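Matching sites in SusD homolog from Bacteroides ovatus, a protein that probably binds glycans, perhaps mucin O-glycans, at the bacterial cell surface as a SusD-like outer-membrane lipoprotein with a TPR-like helical fold (PDB 4F53 (chain A, 2.25 Å), residues M206-V211 and H514-C519), and in its relative SusD homolog from Bacteroides thetaiotaomicron (PDB 4MRU (chain B, 1.90 Å), residues M208-T213 and H499-R504). One frame, after least-squares fit of the local backbone (RMSD 0.29 Å); residues are numbered along the deposited sequences.

Structure 1 (4F53); sequences MRTCYV and HVWWDC.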
loop_
_atom_site.group_PDB
_atom_site.type_symbol
_atom_site.label_atom_id
_atom_site.label_comp_id
_atom_site.label_asym_id
_atom_site.label_seq_id
_atom_site.Cartn_x
_atom_site.Cartn_y
_atom_site.Cartn_z
HETATM N N MSE A 206 -4.614 -14.579 0.844
HETATM C CA MSE A 206 -4.030 -14.469 -0.499
HETATM C C MSE A 206 -2.499 -14.183 -0.438
HETATM O O MSE A 206 -1.722 -14.744 -1.218
HETATM C CB MSE A 206 -4.743 -13.383 -1.310
HETATM C CG MSE A 206 -4.535 -13.548 -2.807
HETATM SE SE MSE A 206 -5.301 -15.250 -3.434
HETATM C CE MSE A 206 -7.200 -14.939 -2.865
ATOM N N ARG A 207 -2.082 -13.356 0.503
ATOM C CA ARG A 207 -0.674 -13.018 0.749
ATOM C C ARG A 207 0.231 -14.254 0.987
ATOM O O ARG A 207 1.387 -14.293 0.533
ATOM C CB ARG A 207 -0.579 -12.121 1.999
ATOM C CG ARG A 207 0.818 -11.509 2.187
ATOM C CD ARG A 207 0.903 -10.170 1.507
ATOM N NE ARG A 207 0.377 -9.087 2.360
ATOM C CZ ARG A 207 -0.517 -8.164 2.009
ATOM N NH1 ARG A 207 -1.062 -8.176 0.793
ATOM N NH2 ARG A 207 -0.808 -7.173 2.835
ATOM N N THR A 208 -0.302 -15.246 1.725
ATOM C CA THR A 208 0.453 -16.424 2.116
ATOM C C THR A 208 0.329 -17.571 1.119
ATOM O O THR A 208 0.740 -18.677 1.450
ATOM C CB THR A 208 -0.033 -16.887 3.484
ATOM O OG1 THR A 208 -1.416 -17.251 3.382
ATOM C CG2 THR A 208 0.181 -15.843 4.587
ATOM N N CYS A 209 -0.236 -17.324 -0.083
ATOM C CA CYS A 209 -0.543 -18.357 -1.089
ATOM C C CYS A 209 0.712 -19.057 -1.665
ATOM O O CYS A 209 0.579 -20.144 -2.205
ATOM C CB CYS A 209 -1.415 -17.778 -2.211
ATOM S SG CYS A 209 -0.510 -16.708 -3.360
ATOM N N TYR A 210 1.905 -18.455 -1.588
ATOM C CA TYR A 210 3.096 -19.108 -2.141
ATOM C C TYR A 210 3.866 -19.922 -1.110
ATOM O O TYR A 210 4.739 -20.695 -1.496
ATOM C CB TYR A 210 4.037 -18.108 -2.820
ATOM C CG TYR A 210 3.458 -17.557 -4.098
ATOM C CD1 TYR A 210 3.234 -18.383 -5.198
ATOM C CD2 TYR A 210 3.097 -16.217 -4.200
ATOM C CE1 TYR A 210 2.663 -17.884 -6.372
ATOM C CE2 TYR A 210 2.545 -15.701 -5.376
ATOM C CZ TYR A 210 2.313 -16.542 -6.452
ATOM O OH TYR A 210 1.782 -16.018 -7.601
ATOM N N VAL A 211 3.547 -19.762 0.172
ATOM C CA VAL A 211 4.197 -20.488 1.265
ATOM C C VAL A 211 3.695 -21.943 1.327
ATOM O O VAL A 211 2.551 -22.196 1.713
ATOM C CB VAL A 211 3.989 -19.783 2.622
ATOM C CG1 VAL A 211 4.792 -20.493 3.721
ATOM C CG2 VAL A 211 4.343 -18.305 2.538
ATOM N N HIS A 514 14.273 -11.227 0.857
ATOM C CA HIS A 514 12.848 -11.508 0.752
ATOM C C HIS A 514 12.317 -11.891 2.110
ATOM O O HIS A 514 12.938 -12.679 2.825
ATOM C CB HIS A 514 12.565 -12.630 -0.259
ATOM C CG HIS A 514 12.751 -12.224 -1.684
ATOM N ND1 HIS A 514 11.990 -12.791 -2.702
ATOM C CD2 HIS A 514 13.627 -11.339 -2.234
ATOM C CE1 HIS A 514 12.404 -12.221 -3.824
ATOM N NE2 HIS A 514 13.393 -11.340 -3.594
ATOM N N VAL A 515 11.182 -11.322 2.473
ATOM C CA VAL A 515 10.444 -11.648 3.689
ATOM C C VAL A 515 9.789 -13.039 3.437
ATOM O O VAL A 515 9.786 -13.542 2.295
ATOM C CB VAL A 515 9.430 -10.528 4.130
ATOM C CG1 VAL A 515 10.152 -9.209 4.379
ATOM C CG2 VAL A 515 8.300 -10.335 3.113
ATOM N N TRP A 516 9.315 -13.676 4.507
ATOM C CA TRP A 516 8.724 -15.011 4.498
ATOM C C TRP A 516 7.643 -15.224 3.380
ATOM O O TRP A 516 7.758 -16.215 2.659
ATOM C CB TRP A 516 8.163 -15.306 5.892
ATOM C CG TRP A 516 7.263 -16.500 5.985
ATOM C CD1 TRP A 516 7.631 -17.812 6.037
ATOM C CD2 TRP A 516 5.835 -16.475 6.098
ATOM N NE1 TRP A 516 6.511 -18.614 6.149
ATOM C CE2 TRP A 516 5.397 -17.817 6.210
ATOM C CE3 TRP A 516 4.877 -15.440 6.123
ATOM C CZ2 TRP A 516 4.047 -18.154 6.325
ATOM C CZ3 TRP A 516 3.539 -15.778 6.281
ATOM C CH2 TRP A 516 3.137 -17.121 6.363
ATOM N N TRP A 517 6.643 -14.325 3.209
ATOM C CA TRP A 517 5.584 -14.539 2.192
ATOM C C TRP A 517 6.078 -14.300 0.767
ATOM O O TRP A 517 5.429 -14.739 -0.191
ATOM C CB TRP A 517 4.306 -13.688 2.468
ATOM C CG TRP A 517 4.498 -12.210 2.705
ATOM C CD1 TRP A 517 4.305 -11.543 3.884
ATOM C CD2 TRP A 517 4.819 -11.199 1.721
ATOM N NE1 TRP A 517 4.561 -10.196 3.714
ATOM C CE2 TRP A 517 4.883 -9.959 2.401
ATOM C CE3 TRP A 517 5.077 -11.221 0.332
ATOM C CZ2 TRP A 517 5.254 -8.765 1.754
ATOM C CZ3 TRP A 517 5.456 -10.040 -0.306
ATOM C CH2 TRP A 517 5.531 -8.828 0.399
ATOM N N ASP A 518 7.220 -13.600 0.615
ATOM C CA ASP A 518 7.774 -13.238 -0.697
ATOM C C ASP A 518 8.581 -14.409 -1.235
ATOM O O ASP A 518 9.808 -14.349 -1.325
ATOM C CB ASP A 518 8.602 -11.946 -0.579
ATOM C CG ASP A 518 9.087 -11.330 -1.879
ATOM O OD1 ASP A 518 8.754 -11.868 -2.953
ATOM O OD2 ASP A 518 9.821 -10.298 -1.816
ATOM N N CYS A 519 7.882 -15.486 -1.600
ATOM C CA CYS A 519 8.565 -16.693 -2.056
ATOM C C CYS A 519 7.922 -17.280 -3.307
ATOM O O CYS A 519 7.965 -18.504 -3.481
ATOM C CB CYS A 519 8.631 -17.723 -0.929
ATOM S SG CYS A 519 7.014 -18.119 -0.209
HETATM O O HOH W 1 3.053 -16.112 -0.364
HETATM O O HOH W 2 8.092 -21.274 -2.234
#
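Val211 and Thr208 pack against Trp516, and Arg207 against Trp517, tying the end of helix 190-207 and the type I beta turn Thr208-Val211 to a loop some 300 residues on in the TPR-like fold. Val211 CG2 sits over a face of the Trp516 six-membered ring, 4.0 Å from its centroid. CG1, anti to the backbone N (chi1 -175°), lies 3.5 Å from Trp516 NE1. Thr208 CG2 comes within 3.7 Å of Trp516 CH2; its OG1 hydrogen-bonds Ser221 OG and Ala205 O. Arg207 CG makes a CH-pi contact with the Trp517 five-membered ring; Val515 CG2 covers the opposite face. Cys519 SG is 3.8 Å from Val211 CG2 and 4.0 Å from Tyr210 CB. A water with three bonds bridges the segments, donating to Arg207 O and Trp517 O and accepting from Tyr210 N. Arg207 forms salt bridges with Glu444, Glu448 and Asp129; Asp129 also accepts a hydrogen bond from Trp517 NE1.

How the two compare
At the first exchanged position, Thr208(A) against Leu210(B), the CB atoms coincide within the error, and CG2 of Thr208(A) and CG of Leu210(B) are 0.3 Å apart after superposition. OG1 of Thr208(A) has no counterpart in the leucine, and CD1 of Leu210(B) none in the threonine. A short, partly polar side chain is thus set against a longer apolar one, yet both are buried and both touch the matching tryptophan, Trp516(A) or Trp501(B).

Val211(A) and Thr213(B) share one methyl, CG2, which rests on the first tryptophan in both: these atoms are 0.2 Å apart after superposition. CG2 of Val211(A) is 3.8 Å from CZ2 of Trp516(A), and CG2 of Thr213(B) is 3.7 Å from CZ2 of Trp501(B). The second branches go to different places, so CG1 of Val211(A) and OG1 of Thr213(B) have no counterparts. The hydroxyl adds a 2.8 Å hydrogen bond from Thr213(B) OG1 to Leu210(B) O, which may brace the turn; valine has no polar atom to make it.

For Cys519(A) against Arg504(B), the CB atoms stand 0.9 Å apart after superposition, and SG of Cys519(A) and CG of Arg504(B) fall near each other, 1.2 Å apart. Contacts with Tyr210(A) or Tyr212(B), and with Val211(A) or Thr213(B), are kept. The side chains of Arg207(A), Tyr210(A) and Trp517(A) and their counterparts keep their places, as does the bridging water. The bond from His514(A) ND1 to Asp518(A) O recurs from His499(B) ND1 to Asp503(B) O. What sets Arg504(B) apart is its reach: CD, NE, CZ, NH1 and NH2 have no counterpart in Cys519(A), and the guanidinium turns back to Trp501(B) O through NH1.

Structure 2 (4MRU); sequences MRLCYT and HVWWDR.
Thr213 and Leu210, the ends of the type I turn Leu210-Thr213, pack against Trp501, and Arg209 against Trp502. Thr213 CG2 sits over a face of the Trp501 six-membered ring, 3.8 Å from its centroid. OG1, between the backbone N and carbonyl carbon (chi1 66°), donates a 2.8 Å hydrogen bond to Leu210 O, adding to the turn's bond from Thr213 N; OG1 also meets Met215 N. Leu210 CD2 comes within 3.7 Å of Trp501 CZ3. Arg209 CG makes a CH-pi contact with the Trp502 five-membered ring; Val500 CG2 covers the opposite face. Arg504 CD is 4.1 Å from Thr213 CG2, and Arg504 CB is 4.2 Å from Tyr212 CB; Arg504 NH1 donates to Trp501 O (2.9 Å) and Glu486 O. A water with three bonds bridges the segments, donating to Arg209 O and Trp502 O and accepting from Tyr212 N. Arg209 forms salt bridges with Glu429, Glu433 and Asp123; Asp123 also accepts a hydrogen bond from Trp502 NE1.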
loop_
_atom_site.group_PDB
_atom_site.type_symbol
_atom_site.label_atom_id
_atom_site.label_comp_id
_atom_site.label_asym_id
_atom_site.label_seq_id
_atom_site.Cartn_x
_atom_site.Cartn_y
_atom_site.Cartn_z
HETATM N N MSE B 208 -4.581 -14.368 1.070
HETATM C CA MSE B 208 -4.052 -14.395 -0.300
HETATM C C MSE B 208 -2.555 -14.117 -0.298
HETATM O O MSE B 208 -1.808 -14.705 -1.072
HETATM C CB MSE B 208 -4.798 -13.366 -1.178
HETATM C CG MSE B 208 -4.599 -13.636 -2.662
HETATM SE SE MSE B 208 -5.455 -15.344 -3.220
HETATM C CE MSE B 208 -7.262 -14.965 -2.597
ATOM N N ARG B 209 -2.110 -13.323 0.661
ATOM C CA ARG B 209 -0.713 -12.946 0.821
ATOM C C ARG B 209 0.156 -14.166 1.003
ATOM O O ARG B 209 1.295 -14.148 0.555
ATOM C CB ARG B 209 -0.511 -11.987 2.011
ATOM C CG ARG B 209 0.859 -11.327 2.002
ATOM C CD ARG B 209 0.931 -10.046 1.147
ATOM N NE ARG B 209 0.364 -8.937 1.905
ATOM C CZ ARG B 209 -0.560 -8.074 1.519
ATOM N NH1 ARG B 209 -1.078 -8.077 0.291
ATOM N NH2 ARG B 209 -0.936 -7.150 2.399
ATOM N N LEU B 210 -0.390 -15.225 1.619
ATOM C CA LEU B 210 0.397 -16.400 1.956
ATOM C C LEU B 210 0.259 -17.569 0.967
ATOM O O LEU B 210 0.682 -18.712 1.268
ATOM C CB LEU B 210 0.017 -16.903 3.355
ATOM C CG LEU B 210 -0.052 -15.858 4.477
ATOM C CD1 LEU B 210 -0.277 -16.557 5.808
ATOM C CD2 LEU B 210 1.188 -14.997 4.504
ATOM N N CYS B 211 -0.228 -17.284 -0.234
ATOM C CA CYS B 211 -0.548 -18.376 -1.169
ATOM C C CYS B 211 0.719 -19.065 -1.735
ATOM O O CYS B 211 0.632 -20.167 -2.278
ATOM C CB CYS B 211 -1.488 -17.873 -2.259
ATOM S SG CYS B 211 -0.606 -16.852 -3.460
ATOM N N TYR B 212 1.895 -18.475 -1.571
ATOM C CA TYR B 212 3.129 -19.108 -2.023
ATOM C C TYR B 212 3.932 -19.749 -0.881
ATOM O O TYR B 212 5.065 -20.196 -1.114
ATOM C CB TYR B 212 4.006 -18.093 -2.803
ATOM C CG TYR B 212 3.353 -17.618 -4.077
ATOM C CD1 TYR B 212 3.201 -18.477 -5.155
ATOM C CD2 TYR B 212 2.934 -16.279 -4.241
ATOM C CE1 TYR B 212 2.613 -18.043 -6.337
ATOM C CE2 TYR B 212 2.350 -15.856 -5.411
ATOM C CZ TYR B 212 2.216 -16.747 -6.471
ATOM O OH TYR B 212 1.626 -16.321 -7.634
ATOM N N THR B 213 3.367 -19.830 0.334
ATOM C CA THR B 213 4.071 -20.399 1.486
ATOM C C THR B 213 3.582 -21.795 1.811
ATOM O O THR B 213 2.682 -22.282 1.178
ATOM C CB THR B 213 3.834 -19.587 2.765
ATOM O OG1 THR B 213 2.456 -19.682 3.153
ATOM C CG2 THR B 213 4.226 -18.142 2.556
ATOM N N HIS B 499 14.276 -11.261 0.940
ATOM C CA HIS B 499 12.833 -11.476 0.860
ATOM C C HIS B 499 12.259 -11.706 2.258
ATOM O O HIS B 499 12.823 -12.467 3.067
ATOM C CB HIS B 499 12.487 -12.688 -0.023
ATOM C CG HIS B 499 12.716 -12.477 -1.495
ATOM N ND1 HIS B 499 12.038 -13.193 -2.453
ATOM C CD2 HIS B 499 13.541 -11.637 -2.172
ATOM C CE1 HIS B 499 12.435 -12.806 -3.656
ATOM N NE2 HIS B 499 13.347 -11.871 -3.513
ATOM N N VAL B 500 11.094 -11.144 2.505
ATOM C CA VAL B 500 10.297 -11.530 3.670
ATOM C C VAL B 500 9.711 -12.926 3.438
ATOM O O VAL B 500 9.627 -13.389 2.295
ATOM C CB VAL B 500 9.180 -10.494 4.023
ATOM C CG1 VAL B 500 9.783 -9.074 4.171
ATOM C CG2 VAL B 500 8.088 -10.490 3.002
ATOM N N TRP B 501 9.218 -13.536 4.522
ATOM C CA TRP B 501 8.811 -14.949 4.480
ATOM C C TRP B 501 7.757 -15.271 3.416
ATOM O O TRP B 501 7.867 -16.290 2.763
ATOM C CB TRP B 501 8.328 -15.398 5.876
ATOM C CG TRP B 501 7.640 -16.732 5.887
ATOM C CD1 TRP B 501 8.210 -17.955 5.751
ATOM C CD2 TRP B 501 6.245 -16.952 6.071
ATOM N NE1 TRP B 501 7.245 -18.938 5.821
ATOM C CE2 TRP B 501 6.025 -18.333 5.986
ATOM C CE3 TRP B 501 5.150 -16.108 6.283
ATOM C CZ2 TRP B 501 4.761 -18.891 6.147
ATOM C CZ3 TRP B 501 3.875 -16.676 6.406
ATOM C CH2 TRP B 501 3.714 -18.050 6.356
ATOM N N TRP B 502 6.743 -14.445 3.216
ATOM C CA TRP B 502 5.721 -14.802 2.226
ATOM C C TRP B 502 6.162 -14.579 0.759
ATOM O O TRP B 502 5.438 -14.982 -0.129
ATOM C CB TRP B 502 4.380 -14.088 2.472
ATOM C CG TRP B 502 4.380 -12.571 2.683
ATOM C CD1 TRP B 502 4.086 -11.939 3.828
ATOM C CD2 TRP B 502 4.596 -11.541 1.710
ATOM N NE1 TRP B 502 4.136 -10.595 3.667
ATOM C CE2 TRP B 502 4.481 -10.324 2.370
ATOM C CE3 TRP B 502 4.934 -11.541 0.369
ATOM C CZ2 TRP B 502 4.641 -9.112 1.738
ATOM C CZ3 TRP B 502 5.105 -10.317 -0.276
ATOM C CH2 TRP B 502 4.984 -9.128 0.418
ATOM N N ASP B 503 7.291 -13.901 0.529
ATOM C CA ASP B 503 7.737 -13.531 -0.818
ATOM C C ASP B 503 8.541 -14.674 -1.381
ATOM O O ASP B 503 9.803 -14.714 -1.291
ATOM C CB ASP B 503 8.532 -12.217 -0.769
ATOM C CG ASP B 503 9.015 -11.751 -2.126
ATOM O OD1 ASP B 503 8.688 -12.429 -3.133
ATOM O OD2 ASP B 503 9.734 -10.710 -2.162
ATOM N N ARG B 504 7.817 -15.664 -1.891
ATOM C CA ARG B 504 8.435 -16.944 -2.284
ATOM C C ARG B 504 8.111 -17.348 -3.707
ATOM O O ARG B 504 8.540 -18.381 -4.152
ATOM C CB ARG B 504 7.965 -18.063 -1.353
ATOM C CG ARG B 504 8.101 -17.764 0.128
ATOM C CD ARG B 504 7.923 -19.028 0.989
ATOM N NE ARG B 504 9.206 -19.717 1.176
ATOM C CZ ARG B 504 10.125 -19.384 2.088
ATOM N NH1 ARG B 504 9.950 -18.355 2.913
ATOM N NH2 ARG B 504 11.242 -20.052 2.151
HETATM O O HOH W 3 2.849 -16.035 -0.466
#